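Local coordinates for pumilio domain-containing protein C56F2.08c (Schizosaccharomyces pombe, PDB 6NX5) that probably binds AU-rich regions in the 3' untranslated ends of messenger RNAs, this chain being its RNA recognition motif domain, at residues S9-G14 with N40-S45; M5-N10 with Q72-K77; A22-Y27 with D57-R62. All coordinates share one frame; numbering follows the deposited sequence.

Contact 1: residues S9-G14 with N40-S45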
# COMPACT_ATOMS: atom_id res chain seq x y z
N SER A 9 -8.34 0.20 4.22
CA SER A 9 -8.26 -0.43 5.52
C SER A 9 -9.65 -0.51 6.15
O SER A 9 -10.61 0.11 5.69
CB SER A 9 -7.27 0.30 6.45
OG SER A 9 -7.56 1.68 6.58
N ASN A 10 -9.73 -1.32 7.20
CA ASN A 10 -10.99 -1.64 7.89
C ASN A 10 -11.96 -2.35 6.95
O ASN A 10 -13.15 -2.04 6.91
CB ASN A 10 -11.65 -0.41 8.51
CG ASN A 10 -12.64 -0.80 9.59
OD1 ASN A 10 -12.56 -1.90 10.13
ND2 ASN A 10 -13.58 0.09 9.91
N LEU A 11 -11.45 -3.29 6.17
CA LEU A 11 -12.32 -4.21 5.47
C LEU A 11 -12.99 -5.16 6.46
O LEU A 11 -12.45 -5.44 7.53
CB LEU A 11 -11.53 -5.03 4.46
CG LEU A 11 -10.87 -4.19 3.38
CD1 LEU A 11 -9.97 -5.07 2.50
CD2 LEU A 11 -11.94 -3.49 2.56
N PRO A 12 -14.18 -5.67 6.13
CA PRO A 12 -14.76 -6.76 6.93
C PRO A 12 -13.81 -7.94 6.94
O PRO A 12 -13.13 -8.22 5.94
CB PRO A 12 -16.06 -7.08 6.20
CG PRO A 12 -16.43 -5.82 5.51
CD PRO A 12 -15.11 -5.20 5.09
N VAL A 13 -13.74 -8.64 8.07
CA VAL A 13 -12.86 -9.80 8.13
C VAL A 13 -13.29 -10.80 7.06
O VAL A 13 -14.49 -10.96 6.78
CB VAL A 13 -12.85 -10.43 9.53
CG1 VAL A 13 -12.51 -9.38 10.58
CG2 VAL A 13 -14.19 -11.09 9.85
N GLY A 14 -12.31 -11.42 6.41
CA GLY A 14 -12.60 -12.35 5.35
C GLY A 14 -12.90 -11.75 3.99
O GLY A 14 -13.24 -12.49 3.07
N ASN A 40 -6.90 -6.87 7.62
CA ASN A 40 -8.10 -6.53 6.86
C ASN A 40 -7.86 -5.29 6.00
O ASN A 40 -8.62 -4.33 6.05
CB ASN A 40 -9.29 -6.34 7.81
CG ASN A 40 -9.07 -5.23 8.83
OD1 ASN A 40 -7.95 -4.95 9.25
ND2 ASN A 40 -10.17 -4.58 9.25
N SER A 41 -6.79 -5.32 5.20
CA SER A 41 -6.44 -4.18 4.35
C SER A 41 -6.06 -4.66 2.95
O SER A 41 -5.79 -5.84 2.72
CB SER A 41 -5.29 -3.35 4.95
OG SER A 41 -5.62 -2.90 6.25
N ALA A 42 -6.03 -3.72 2.01
CA ALA A 42 -5.70 -4.03 0.63
C ALA A 42 -5.16 -2.79 -0.06
O ALA A 42 -5.24 -1.67 0.46
CB ALA A 42 -6.91 -4.59 -0.13
N ILE A 43 -4.56 -3.01 -1.23
CA ILE A 43 -4.06 -1.94 -2.09
C ILE A 43 -4.74 -2.09 -3.44
O ILE A 43 -4.80 -3.19 -3.99
CB ILE A 43 -2.53 -2.00 -2.26
CG1 ILE A 43 -1.86 -1.77 -0.92
CG2 ILE A 43 -2.09 -0.93 -3.27
CD1 ILE A 43 -0.40 -2.15 -0.92
N VAL A 44 -5.26 -0.97 -3.96
CA VAL A 44 -6.00 -0.95 -5.21
C VAL A 44 -5.35 0.09 -6.10
O VAL A 44 -5.09 1.21 -5.66
CB VAL A 44 -7.48 -0.59 -5.00
CG1 VAL A 44 -8.20 -0.56 -6.34
CG2 VAL A 44 -8.15 -1.54 -4.02
N SER A 45 -5.08 -0.28 -7.35
CA SER A 45 -4.45 0.64 -8.29
C SER A 45 -5.38 0.98 -9.44
O SER A 45 -6.12 0.12 -9.94
CB SER A 45 -3.14 0.07 -8.85
OG SER A 45 -3.38 -1.01 -9.73
O HOH W 1 -7.25 -2.42 8.58
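N40 and L11 clasp each other where the loop leaving the first strand of the RNA recognition motif, 4-9, passes the entry to its neighbour, 42-46. The backbone N of L11 donates to N40 O at 3.0 Å. The N40 side chain can be followed outward: CB lies 3.3 Å from L11 O, and CG, set between the backbone N and the carbonyl carbon (chi1 60°), stays near the same oxygen. At the tip N40 ND2 donates to L11 O at 3.0 Å, in the carbonyl plane and on a lone pair. The amide of N10 runs beside that of N40 with its plane turned 79° away, and N10 ND2 bonds to P70 O. On the inner side, CD1 of L11 rests 4.1 Å from A42 CB, and both side chains also touch I20 of helix 17-24. S41 OG is hydrogen-bonded to D39, and it shares a water with N40. That water is gripped three times: it accepts from N10 N at 3.0 Å and donates to N40 OD1 at 2.7 Å and to S41 OG at 2.9 Å.

Contact 2: residues M5-N10 with Q72-K77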
# COMPACT_ATOMS: atom_id res chain seq x y z
N MET A 5 -2.30 4.67 -6.43
CA MET A 5 -2.48 3.62 -5.44
C MET A 5 -3.39 4.11 -4.32
O MET A 5 -3.22 5.22 -3.81
CB MET A 5 -1.15 3.19 -4.82
CG MET A 5 -0.18 2.60 -5.83
SD MET A 5 -0.66 0.90 -6.15
CE MET A 5 0.85 0.17 -6.72
N LEU A 6 -4.35 3.26 -3.96
CA LEU A 6 -5.22 3.46 -2.80
C LEU A 6 -4.90 2.40 -1.77
O LEU A 6 -4.84 1.21 -2.10
CB LEU A 6 -6.69 3.37 -3.18
CG LEU A 6 -7.21 4.34 -4.24
CD1 LEU A 6 -8.66 4.03 -4.55
CD2 LEU A 6 -7.08 5.79 -3.83
N TYR A 7 -4.70 2.83 -0.53
CA TYR A 7 -4.55 1.94 0.61
C TYR A 7 -5.91 1.86 1.30
O TYR A 7 -6.44 2.87 1.76
CB TYR A 7 -3.47 2.45 1.56
CG TYR A 7 -3.41 1.68 2.86
CD1 TYR A 7 -3.03 0.35 2.89
CD2 TYR A 7 -3.77 2.29 4.05
CE1 TYR A 7 -2.99 -0.36 4.08
CE2 TYR A 7 -3.75 1.60 5.23
CZ TYR A 7 -3.36 0.28 5.24
OH TYR A 7 -3.33 -0.39 6.44
N VAL A 8 -6.47 0.66 1.34
CA VAL A 8 -7.82 0.44 1.85
C VAL A 8 -7.71 -0.33 3.16
O VAL A 8 -7.09 -1.39 3.22
CB VAL A 8 -8.68 -0.32 0.83
CG1 VAL A 8 -10.14 -0.42 1.30
CG2 VAL A 8 -8.60 0.35 -0.54
N SER A 9 -8.34 0.20 4.22
CA SER A 9 -8.26 -0.43 5.52
C SER A 9 -9.65 -0.51 6.15
O SER A 9 -10.61 0.11 5.69
CB SER A 9 -7.27 0.30 6.45
OG SER A 9 -7.56 1.68 6.58
N ASN A 10 -9.73 -1.32 7.20
CA ASN A 10 -10.99 -1.64 7.89
C ASN A 10 -11.96 -2.35 6.95
O ASN A 10 -13.15 -2.04 6.91
CB ASN A 10 -11.65 -0.41 8.51
CG ASN A 10 -12.64 -0.80 9.59
OD1 ASN A 10 -12.56 -1.90 10.13
ND2 ASN A 10 -13.58 0.09 9.91
N GLN A 72 -11.92 2.68 5.27
CA GLN A 72 -10.98 3.77 5.08
C GLN A 72 -10.28 3.60 3.75
O GLN A 72 -9.88 2.48 3.40
CB GLN A 72 -9.94 3.79 6.20
CG GLN A 72 -10.55 3.86 7.60
CD GLN A 72 -11.49 5.03 7.74
OE1 GLN A 72 -11.06 6.18 7.68
NE2 GLN A 72 -12.77 4.76 7.95
N VAL A 73 -10.16 4.69 3.00
CA VAL A 73 -9.46 4.69 1.71
C VAL A 73 -8.53 5.90 1.67
O VAL A 73 -8.99 7.04 1.81
CB VAL A 73 -10.43 4.72 0.51
CG1 VAL A 73 -9.64 4.70 -0.81
CG2 VAL A 73 -11.42 3.54 0.59
N MET A 74 -7.23 5.65 1.46
CA MET A 74 -6.23 6.70 1.44
C MET A 74 -5.53 6.68 0.09
O MET A 74 -5.04 5.64 -0.35
CB MET A 74 -5.22 6.51 2.57
CG MET A 74 -5.84 6.64 3.94
SD MET A 74 -5.10 5.55 5.19
CE MET A 74 -3.37 6.01 5.08
N LEU A 75 -5.52 7.83 -0.57
CA LEU A 75 -4.84 7.97 -1.85
C LEU A 75 -3.37 8.31 -1.59
O LEU A 75 -3.06 9.34 -0.98
CB LEU A 75 -5.53 9.06 -2.67
CG LEU A 75 -4.85 9.55 -3.93
CD1 LEU A 75 -4.67 8.40 -4.92
CD2 LEU A 75 -5.71 10.66 -4.52
N ALA A 76 -2.47 7.47 -2.10
CA ALA A 76 -1.06 7.78 -1.97
C ALA A 76 -0.69 8.93 -2.89
O ALA A 76 -1.41 9.25 -3.85
CB ALA A 76 -0.18 6.56 -2.31
N LYS A 77 0.43 9.58 -2.59
CA LYS A 77 0.99 10.57 -3.48
C LYS A 77 1.52 9.89 -4.74
O LYS A 77 1.75 8.68 -4.75
CB LYS A 77 2.12 11.32 -2.78
CG LYS A 77 1.64 12.44 -1.85
CD LYS A 77 2.83 13.12 -1.21
CE LYS A 77 3.35 12.31 -0.03
NZ LYS A 77 4.74 12.69 0.34
O HOH W 2 -0.96 7.27 -5.87
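The antiparallel pairing of Y7 with M74 and of its neighbours joins the inner strand 4-9 of the RNA recognition motif sheet to its edge strand, 72-75. Y7 and M74 form a hydrogen-bonded pair, Y7 N reaching M74 O at 2.8 Å and M74 N returning to Y7 O. S9 and Q72 repeat the pattern, and A76 N extends it by donating to M5 O at 2.9 Å. Beyond that bond a water joins M5 N to A76 O. On one face the side chains of Y7 and M74 run alongside each other. The bent M74 chain brings M74 SD to 3.7 Å from Y7 CD2, in the plane of the ring and at its edge, a Met-aromatic contact. Further along this face S9 OG lies 3.2 Å from Q72 CB. The ring of Y7 also stacks on Y7 of the second subunit. The other face is aliphatic and turned to helix 17-24: L6 sends CD1 to V73 CG1 at 3.9 Å and CD2 to L75 CD1 at 3.7 Å, while V8 CG1 meets V73 CG2. Y7 holds the aromatic position of the RNP2 motif on the first strand, on the face that usually receives RNA in this fold.

Contact 3: residues A22-Y27 with D57-R62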
# COMPACT_ATOMS: atom_id res chain seq x y z
N ALA A 22 -14.96 -5.89 -7.39
CA ALA A 22 -16.35 -5.53 -7.64
C ALA A 22 -16.67 -4.14 -7.11
O ALA A 22 -17.30 -3.33 -7.80
CB ALA A 22 -17.27 -6.58 -7.01
N LEU A 23 -16.23 -3.84 -5.89
CA LEU A 23 -16.55 -2.55 -5.28
C LEU A 23 -15.83 -1.40 -5.97
O LEU A 23 -16.43 -0.35 -6.23
CB LEU A 23 -16.19 -2.59 -3.79
CG LEU A 23 -16.28 -1.29 -3.00
CD1 LEU A 23 -17.72 -0.95 -2.69
CD2 LEU A 23 -15.46 -1.41 -1.73
N PHE A 24 -14.55 -1.58 -6.29
CA PHE A 24 -13.81 -0.44 -6.81
C PHE A 24 -13.99 -0.25 -8.32
O PHE A 24 -13.72 0.84 -8.83
CB PHE A 24 -12.33 -0.58 -6.44
CG PHE A 24 -12.03 -0.14 -5.04
CD1 PHE A 24 -11.58 1.15 -4.78
CD2 PHE A 24 -12.24 -0.99 -3.97
CE1 PHE A 24 -11.31 1.57 -3.50
CE2 PHE A 24 -12.01 -0.57 -2.67
CZ PHE A 24 -11.54 0.72 -2.44
N SER A 25 -14.50 -1.26 -9.03
CA SER A 25 -14.76 -1.08 -10.46
C SER A 25 -15.91 -0.12 -10.74
O SER A 25 -16.09 0.26 -11.90
CB SER A 25 -15.05 -2.43 -11.12
OG SER A 25 -13.91 -3.26 -11.11
N ALA A 26 -16.67 0.30 -9.73
CA ALA A 26 -17.69 1.31 -9.96
C ALA A 26 -17.10 2.64 -10.41
O ALA A 26 -17.81 3.44 -11.02
CB ALA A 26 -18.53 1.53 -8.70
N TYR A 27 -15.82 2.91 -10.11
CA TYR A 27 -15.26 4.23 -10.33
C TYR A 27 -14.23 4.29 -11.44
O TYR A 27 -13.74 5.38 -11.76
CB TYR A 27 -14.66 4.75 -9.02
CG TYR A 27 -15.67 4.63 -7.91
CD1 TYR A 27 -16.74 5.51 -7.82
CD2 TYR A 27 -15.61 3.58 -7.00
CE1 TYR A 27 -17.69 5.38 -6.83
CE2 TYR A 27 -16.55 3.45 -6.00
CZ TYR A 27 -17.59 4.35 -5.92
OH TYR A 27 -18.52 4.21 -4.92
N ASP A 57 -12.99 9.58 -2.69
CA ASP A 57 -14.07 10.44 -2.19
C ASP A 57 -15.35 9.66 -1.98
O ASP A 57 -16.11 9.94 -1.03
CB ASP A 57 -14.34 11.57 -3.19
CG ASP A 57 -13.28 12.63 -3.19
OD1 ASP A 57 -13.36 13.52 -4.05
OD2 ASP A 57 -12.36 12.56 -2.34
N ALA A 58 -15.64 8.71 -2.86
CA ALA A 58 -16.90 7.98 -2.74
C ALA A 58 -16.89 6.98 -1.60
O ALA A 58 -17.95 6.69 -1.02
CB ALA A 58 -17.23 7.28 -4.05
N LEU A 59 -15.72 6.43 -1.26
CA LEU A 59 -15.67 5.30 -0.34
C LEU A 59 -15.03 5.60 1.00
O LEU A 59 -15.32 4.88 1.96
CB LEU A 59 -14.92 4.13 -0.99
CG LEU A 59 -15.61 3.51 -2.21
CD1 LEU A 59 -14.69 2.51 -2.92
CD2 LEU A 59 -16.93 2.86 -1.83
N HIS A 60 -14.18 6.62 1.11
CA HIS A 60 -13.49 6.85 2.37
C HIS A 60 -14.49 7.22 3.46
O HIS A 60 -15.35 8.08 3.27
CB HIS A 60 -12.45 7.96 2.26
CG HIS A 60 -11.82 8.31 3.57
ND1 HIS A 60 -11.11 7.39 4.32
CD2 HIS A 60 -11.79 9.46 4.27
CE1 HIS A 60 -10.67 7.97 5.42
NE2 HIS A 60 -11.06 9.23 5.42
N ASN A 61 -14.38 6.53 4.60
CA ASN A 61 -15.25 6.77 5.76
C ASN A 61 -16.71 6.45 5.46
O ASN A 61 -17.62 7.10 5.99
CB ASN A 61 -15.10 8.20 6.28
CG ASN A 61 -13.76 8.43 6.95
OD1 ASN A 61 -13.12 7.49 7.41
ND2 ASN A 61 -13.34 9.69 7.00
N ARG A 62 -16.95 5.45 4.62
CA ARG A 62 -18.30 5.03 4.27
C ARG A 62 -18.55 3.60 4.70
O ARG A 62 -17.77 2.70 4.35
CB ARG A 62 -18.50 5.16 2.75
CG ARG A 62 -19.95 5.07 2.32
CD ARG A 62 -20.14 5.39 0.84
NE ARG A 62 -21.11 4.49 0.22
CZ ARG A 62 -21.31 4.38 -1.09
NH1 ARG A 62 -20.61 5.14 -1.92
NH2 ARG A 62 -22.21 3.53 -1.56
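Y27 and A58 approach beside the last parts of two helices, where a type I turn from F24 to Y27 overlaps the end region of 17-24 and a type II turn from L59 to R62 follows 49-59, with no hydrogen bond between the segments. These are the two helices that pack on the sheet of the RNA recognition motif, and here their C-terminal ends meet through side chains. L59 is the main wedge. Its CG stands anti to the carbonyl carbon (chi1 -65°), and the two methyls part from there. CD1 sits over one face of the F24 ring, 3.7 Å from its centroid and 20° off the normal, a CH-pi contact displaced toward the rim at CE1 and CZ. L59 CD1 also lies 3.7 Å from Y27 CE2, so one methyl touches both aromatic side chains. CD2 of L59 meets L23 CD1 tip to tip at 4.0 Å, and it also nears the Y27 hydroxyl. L59 packs on V73 and V64 as well. A58 CB comes to 3.4 Å from Y27 CE1, on the same side of the ring plane as L59. N61 and R62 both face V71 in a G1 beta bulge. From there the R62 guanidinium folds back over the helix end, and NH1 donates to A58 O at 3.2 Å from above the carbonyl plane, with the oxygen close to the plane of the guanidinium.

Overall arrangement
Contacts 1 and 2 both start from strand 4-9 and share S9 and N10: contact 2 pairs it with the edge strand 72-75, whereas contact 1 ties the loop after it to the approach to strand 42-46. Contact 3 belongs to the helical layer and meets the sheet through F24 and L59. These two are buried, as are L6, V8 and V73 of contact 2, while the Y7, M74, S9 and Q72 face and N10 and N40 of contact 1 are partly exposed. Regular backbone bonds dominate contact 2, an asparagine amide and a water carry much of contact 1, and contact 3 joins its segments by apolar and aromatic packing alone. A probable bond from V73 N to H60 ND1 links contacts 2 and 3. Contacts 1 and 2 also reach the second subunit.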